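Local coordinates for protein pantothenate kinase (Coxiella burnetii, PDB 3TQC) that catalyses the ATP-dependent phosphorylation of (R)-pantothenate to 4'-phosphopantothenate, the first step of coenzyme A biosynthesis, at residues Val91-Val103 with Phe226-Ile240. Numbering follows the deposited sequence.
Sequences VPYIIGIAGSVAV and FFDFSLFVDAQAQVI. With ADP (adenosine-5'-diphosphate), chain D.
Gly96 and Ala98 alternate donor and acceptor with Phe229, Leu231 and Val233, pairing strands 93-99 and 229-234 in parallel; Gly96 N reaches Phe229 O at 2.6 Å and Val233 N reaches Ala98 O at 2.9 Å. Before the strands settle into register, Asp228 grips Ile94 twice: its N donates to Ile94 O, while Ile94 N meets OD2 on the anti side at 2.9 Å, nearly straight at 175°. Asp228 CB lies over one face of the Tyr93 ring, 3.5 Å from the centroid, with the carboxylate stacked 21° from the ring plane. Lys168 forms a salt bridge with the same OD2, consistent with a charged carboxylate here.

On one sheet face Ile95 CG2 packs tightly on Leu231 CD1 (3.3 Å), and Ile97 lies alongside Val233. On the other, Ala98 CB touches Phe232 CD1, and Gly99 CA sits over that ring's face. Beyond Gly99 the two segments diverge, and a water bridges Ser100 N to Val233 O. In the turn from Ser100 to Val103, Val103 CG2 lies 3.8 Å from Val233 CG1, while Ile240 lays CD1 against Ser100 CB and CG2 against Ser100 OG and Ala102 CB. This packing backs the start of the P-loop (Walker A), where Ala102 N donates to ADP O3B at 3.0 Å.

Lys105 NZ, which also hydrogen-bonds ADP, donates to Ser100 O. Helix 105-116 packs over Ile95, Ile97 and Leu231, and helix 271-294 over Ser100 and Ile240; strands 199-203 and 303-307 flank the pair within the central sheet.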
loop_
_atom_site.group_PDB
_atom_site.type_symbol
_atom_site.label_atom_id
_atom_site.label_comp_id
_atom_site.label_asym_id
_atom_site.label_seq_id
_atom_site.Cartn_x
_atom_site.Cartn_y
_atom_site.Cartn_z
ATOM N N VAL B 91 13.413 8.590 -8.463
ATOM C CA VAL B 91 12.172 9.307 -8.528
ATOM C C VAL B 91 11.946 9.847 -7.097
ATOM O O VAL B 91 12.636 9.420 -6.162
ATOM C CB VAL B 91 11.015 8.380 -8.959
ATOM C CG1 VAL B 91 11.141 8.016 -10.406
ATOM C CG2 VAL B 91 10.976 7.145 -8.107
ATOM N N PRO B 92 10.973 10.759 -6.923
ATOM C CA PRO B 92 10.786 11.385 -5.618
ATOM C C PRO B 92 10.185 10.436 -4.591
ATOM O O PRO B 92 9.449 9.510 -4.924
ATOM C CB PRO B 92 9.811 12.540 -5.910
ATOM C CG PRO B 92 9.901 12.765 -7.391
ATOM C CD PRO B 92 10.081 11.351 -7.928
ATOM N N TYR B 93 10.541 10.672 -3.348
ATOM C CA TYR B 93 9.910 10.024 -2.231
ATOM C C TYR B 93 8.626 10.801 -1.962
ATOM O O TYR B 93 8.673 12.014 -1.859
ATOM C CB TYR B 93 10.837 10.084 -1.024
ATOM C CG TYR B 93 10.411 9.175 0.083
ATOM C CD1 TYR B 93 10.900 7.890 0.169
ATOM C CD2 TYR B 93 9.517 9.606 1.059
ATOM C CE1 TYR B 93 10.505 7.055 1.179
ATOM C CE2 TYR B 93 9.110 8.780 2.058
ATOM C CZ TYR B 93 9.619 7.506 2.130
ATOM O OH TYR B 93 9.216 6.670 3.140
ATOM N N ILE B 94 7.489 10.121 -1.884
ATOM C CA ILE B 94 6.211 10.803 -1.711
ATOM C C ILE B 94 5.591 10.452 -0.379
ATOM O O ILE B 94 5.379 9.278 -0.081
ATOM C CB ILE B 94 5.215 10.458 -2.810
ATOM C CG1 ILE B 94 5.807 10.770 -4.191
ATOM C CG2 ILE B 94 3.936 11.238 -2.604
ATOM C CD1 ILE B 94 4.755 10.893 -5.296
ATOM N N ILE B 95 5.291 11.480 0.406
ATOM C CA ILE B 95 4.714 11.320 1.721
ATOM C C ILE B 95 3.256 11.784 1.667
ATOM O O ILE B 95 2.978 12.914 1.280
ATOM C CB ILE B 95 5.474 12.157 2.755
ATOM C CG1 ILE B 95 6.923 11.677 2.877
ATOM C CG2 ILE B 95 4.799 12.098 4.126
ATOM C CD1 ILE B 95 7.837 12.692 3.632
ATOM N N GLY B 96 2.336 10.917 2.058
ATOM C CA GLY B 96 0.917 11.227 2.024
ATOM C C GLY B 96 0.487 11.847 3.330
ATOM O O GLY B 96 0.944 11.433 4.394
ATOM N N ILE B 97 -0.363 12.870 3.263
ATOM C CA ILE B 97 -0.970 13.412 4.463
ATOM C C ILE B 97 -2.474 13.418 4.294
ATOM O O ILE B 97 -3.009 14.076 3.394
ATOM C CB ILE B 97 -0.490 14.810 4.773
ATOM C CG1 ILE B 97 1.026 14.855 4.922
ATOM C CG2 ILE B 97 -1.113 15.306 6.093
ATOM C CD1 ILE B 97 1.491 16.220 5.343
ATOM N N ALA B 98 -3.151 12.656 5.144
ATOM C CA ALA B 98 -4.595 12.480 5.072
ATOM C C ALA B 98 -5.216 12.927 6.398
ATOM O O ALA B 98 -4.511 13.168 7.374
ATOM C CB ALA B 98 -4.916 11.029 4.795
ATOM N N GLY B 99 -6.533 13.030 6.427
ATOM C CA GLY B 99 -7.249 13.484 7.593
ATOM C C GLY B 99 -8.487 14.251 7.166
ATOM O O GLY B 99 -8.645 14.575 5.991
ATOM N N SER B 100 -9.366 14.515 8.140
ATOM C CA SER B 100 -10.617 15.222 7.915
ATOM C C SER B 100 -10.391 16.590 7.329
ATOM O O SER B 100 -9.312 17.163 7.468
ATOM C CB SER B 100 -11.345 15.409 9.243
ATOM O OG SER B 100 -12.410 16.339 9.138
ATOM N N VAL B 101 -11.433 17.129 6.712
ATOM C CA VAL B 101 -11.483 18.545 6.432
ATOM C C VAL B 101 -11.259 19.285 7.762
ATOM O O VAL B 101 -11.839 18.920 8.779
ATOM C CB VAL B 101 -12.868 18.963 5.841
ATOM C CG1 VAL B 101 -12.940 20.496 5.609
ATOM C CG2 VAL B 101 -13.195 18.179 4.548
ATOM N N ALA B 102 -10.400 20.301 7.739
ATOM C CA ALA B 102 -10.154 21.190 8.882
ATOM C C ALA B 102 -9.352 20.575 10.030
ATOM O O ALA B 102 -9.287 21.152 11.110
ATOM C CB ALA B 102 -11.457 21.762 9.406
ATOM N N VAL B 103 -8.747 19.418 9.812
ATOM C CA VAL B 103 -7.983 18.766 10.860
ATOM C C VAL B 103 -6.559 19.330 10.899
ATOM O O VAL B 103 -5.853 19.210 11.890
ATOM C CB VAL B 103 -7.970 17.237 10.670
ATOM C CG1 VAL B 103 -6.978 16.831 9.610
ATOM C CG2 VAL B 103 -7.655 16.540 11.986
ATOM N N PHE B 226 1.335 4.984 -5.191
ATOM C CA PHE B 226 2.296 5.970 -5.667
ATOM C C PHE B 226 2.974 6.753 -4.573
ATOM O O PHE B 226 3.772 7.669 -4.852
ATOM C CB PHE B 226 1.629 6.915 -6.638
ATOM C CG PHE B 226 1.207 6.251 -7.876
ATOM C CD1 PHE B 226 -0.115 5.945 -8.094
ATOM C CD2 PHE B 226 2.149 5.870 -8.809
ATOM C CE1 PHE B 226 -0.502 5.303 -9.249
ATOM C CE2 PHE B 226 1.781 5.223 -9.950
ATOM C CZ PHE B 226 0.444 4.940 -10.179
ATOM N N PHE B 227 2.718 6.399 -3.329
ATOM C CA PHE B 227 3.467 7.018 -2.255
ATOM C C PHE B 227 4.159 6.007 -1.372
ATOM O O PHE B 227 3.865 4.815 -1.402
ATOM C CB PHE B 227 2.628 8.066 -1.478
ATOM C CG PHE B 227 1.445 7.532 -0.718
ATOM C CD1 PHE B 227 1.583 6.541 0.245
ATOM C CD2 PHE B 227 0.199 8.100 -0.898
ATOM C CE1 PHE B 227 0.473 6.097 1.005
ATOM C CE2 PHE B 227 -0.918 7.656 -0.166
ATOM C CZ PHE B 227 -0.774 6.658 0.789
ATOM N N ASP B 228 5.102 6.513 -0.592
ATOM C CA ASP B 228 6.010 5.686 0.177
ATOM C C ASP B 228 5.685 5.634 1.668
ATOM O O ASP B 228 6.028 4.682 2.364
ATOM C CB ASP B 228 7.410 6.252 -0.031
ATOM C CG ASP B 228 7.810 6.230 -1.478
ATOM O OD1 ASP B 228 8.257 5.148 -1.906
ATOM O OD2 ASP B 228 7.655 7.257 -2.183
ATOM N N PHE B 229 5.022 6.671 2.149
ATOM C CA PHE B 229 4.787 6.858 3.562
ATOM C C PHE B 229 3.561 7.730 3.689
ATOM O O PHE B 229 3.365 8.633 2.883
ATOM C CB PHE B 229 5.985 7.569 4.155
ATOM C CG PHE B 229 6.014 7.587 5.647
ATOM C CD1 PHE B 229 6.815 6.705 6.345
ATOM C CD2 PHE B 229 5.273 8.517 6.355
ATOM C CE1 PHE B 229 6.850 6.732 7.748
ATOM C CE2 PHE B 229 5.298 8.549 7.738
ATOM C CZ PHE B 229 6.081 7.662 8.435
ATOM N N SER B 230 2.738 7.489 4.691
ATOM C CA SER B 230 1.577 8.344 4.904
ATOM C C SER B 230 1.394 8.679 6.357
ATOM O O SER B 230 1.643 7.847 7.230
ATOM C CB SER B 230 0.315 7.675 4.381
ATOM O OG SER B 230 0.183 6.409 4.970
ATOM N N LEU B 231 0.964 9.917 6.591
ATOM C CA LEU B 231 0.582 10.418 7.900
ATOM C C LEU B 231 -0.911 10.586 7.865
ATOM O O LEU B 231 -1.455 11.042 6.866
ATOM C CB LEU B 231 1.168 11.804 8.164
ATOM C CG LEU B 231 2.649 12.036 8.450
ATOM C CD1 LEU B 231 3.489 11.883 7.192
ATOM C CD2 LEU B 231 2.812 13.433 9.026
ATOM N N PHE B 232 -1.579 10.252 8.952
ATOM C CA PHE B 232 -2.982 10.586 9.092
ATOM C C PHE B 232 -3.072 11.532 10.284
ATOM O O PHE B 232 -2.563 11.214 11.345
ATOM C CB PHE B 232 -3.831 9.340 9.293
ATOM C CG PHE B 232 -5.320 9.603 9.329
ATOM C CD1 PHE B 232 -6.111 9.340 8.226
ATOM C CD2 PHE B 232 -5.926 10.073 10.483
ATOM C CE1 PHE B 232 -7.470 9.558 8.264
ATOM C CE2 PHE B 232 -7.277 10.291 10.531
ATOM C CZ PHE B 232 -8.055 10.038 9.407
ATOM N N VAL B 233 -3.671 12.705 10.082
ATOM C CA VAL B 233 -3.898 13.647 11.179
ATOM C C VAL B 233 -5.322 13.413 11.718
ATOM O O VAL B 233 -6.287 13.443 10.955
ATOM C CB VAL B 233 -3.703 15.095 10.718
ATOM C CG1 VAL B 233 -3.926 16.062 11.888
ATOM C CG2 VAL B 233 -2.293 15.252 10.089
ATOM N N ASP B 234 -5.428 13.167 13.021
ATOM C CA ASP B 234 -6.656 12.668 13.649
ATOM C C ASP B 234 -7.031 13.562 14.814
ATOM O O ASP B 234 -6.174 14.141 15.477
ATOM C CB ASP B 234 -6.430 11.227 14.156
ATOM C CG ASP B 234 -7.723 10.529 14.628
ATOM O OD1 ASP B 234 -8.783 10.608 13.955
ATOM O OD2 ASP B 234 -7.668 9.851 15.678
ATOM N N ALA B 235 -8.316 13.658 15.073
ATOM C CA ALA B 235 -8.800 14.350 16.247
ATOM C C ALA B 235 -10.257 13.978 16.403
ATOM O O ALA B 235 -10.869 13.448 15.466
ATOM C CB ALA B 235 -8.631 15.862 16.111
ATOM N N GLN B 236 -10.807 14.227 17.587
ATOM C CA GLN B 236 -12.215 13.962 17.813
ATOM C C GLN B 236 -13.036 14.772 16.821
ATOM O O GLN B 236 -12.694 15.910 16.520
ATOM C CB GLN B 236 -12.623 14.291 19.250
ATOM C CG GLN B 236 -12.102 13.283 20.286
ATOM C CD GLN B 236 -13.033 13.124 21.489
ATOM O OE1 GLN B 236 -12.607 13.228 22.650
ATOM N NE2 GLN B 236 -14.316 12.882 21.216
ATOM N N ALA B 237 -14.082 14.148 16.286
ATOM C CA ALA B 237 -15.040 14.804 15.396
ATOM C C ALA B 237 -15.566 16.139 15.958
ATOM O O ALA B 237 -15.603 17.128 15.235
ATOM C CB ALA B 237 -16.219 13.849 15.076
ATOM N N GLN B 238 -15.955 16.173 17.229
ATOM C CA GLN B 238 -16.468 17.421 17.842
ATOM C C GLN B 238 -15.400 18.512 17.790
ATOM O O GLN B 238 -15.702 19.683 17.587
ATOM C CB GLN B 238 -16.881 17.243 19.309
ATOM C CG GLN B 238 -17.857 16.109 19.625
ATOM C CD GLN B 238 -19.296 16.443 19.289
ATOM O OE1 GLN B 238 -19.725 16.289 18.140
ATOM N NE2 GLN B 238 -20.054 16.888 20.287
ATOM N N VAL B 239 -14.149 18.104 17.984
ATOM C CA VAL B 239 -13.026 19.036 17.975
ATOM C C VAL B 239 -12.797 19.617 16.579
ATOM O O VAL B 239 -12.660 20.835 16.426
ATOM C CB VAL B 239 -11.751 18.374 18.549
ATOM C CG1 VAL B 239 -10.483 19.155 18.161
ATOM C CG2 VAL B 239 -11.894 18.237 20.062
ATOM N N ILE B 240 -12.805 18.755 15.565
ATOM C CA ILE B 240 -12.620 19.207 14.184
ATOM C C ILE B 240 -13.767 20.147 13.798
ATOM O O ILE B 240 -13.534 21.191 13.198
ATOM C CB ILE B 240 -12.545 18.048 13.174
ATOM C CG1 ILE B 240 -11.482 17.016 13.588
ATOM C CG2 ILE B 240 -12.176 18.577 11.775
ATOM C CD1 ILE B 240 -11.590 15.714 12.865
HETATM P PB ADP D . -7.032 21.067 6.371
HETATM O O1B ADP D . -5.913 21.423 5.444
HETATM O O2B ADP D . -6.971 19.644 6.861
HETATM O O3B ADP D . -8.412 21.457 5.891
HETATM P PA ADP D . -5.949 23.279 7.775
HETATM O O1A ADP D . -4.515 22.822 7.656
HETATM O O2A ADP D . -6.504 24.337 6.874
HETATM O O3A ADP D . -6.896 21.987 7.679
HETATM O "O5'" ADP D . -6.197 23.766 9.262
HETATM C "C5'" ADP D . -7.504 23.820 9.806
HETATM C "C4'" ADP D . -7.589 24.971 10.799
HETATM O "O4'" ADP D . -6.849 24.661 11.976
HETATM C "C3'" ADP D . -6.979 26.244 10.252
HETATM O "O3'" ADP D . -7.746 27.349 10.732
HETATM C "C2'" ADP D . -5.572 26.278 10.793
HETATM O "O2'" ADP D . -5.137 27.606 11.028
HETATM C "C1'" ADP D . -5.702 25.514 12.093
HETATM N N9 ADP D . -4.536 24.667 12.419
HETATM C C8 ADP D . -4.118 23.611 11.708
HETATM N N7 ADP D . -3.042 23.035 12.291
HETATM C C5 ADP D . -2.777 23.741 13.394
HETATM C C6 ADP D . -1.773 23.638 14.448
HETATM N N6 ADP D . -0.848 22.648 14.379
HETATM N N1 ADP D . -1.823 24.551 15.434
HETATM C C2 ADP D . -2.750 25.535 15.475
HETATM N N3 ADP D . -3.705 25.675 14.531
HETATM C C4 ADP D . -3.758 24.812 13.487
HETATM O O HOH W 1 -8.918 13.387 10.557
#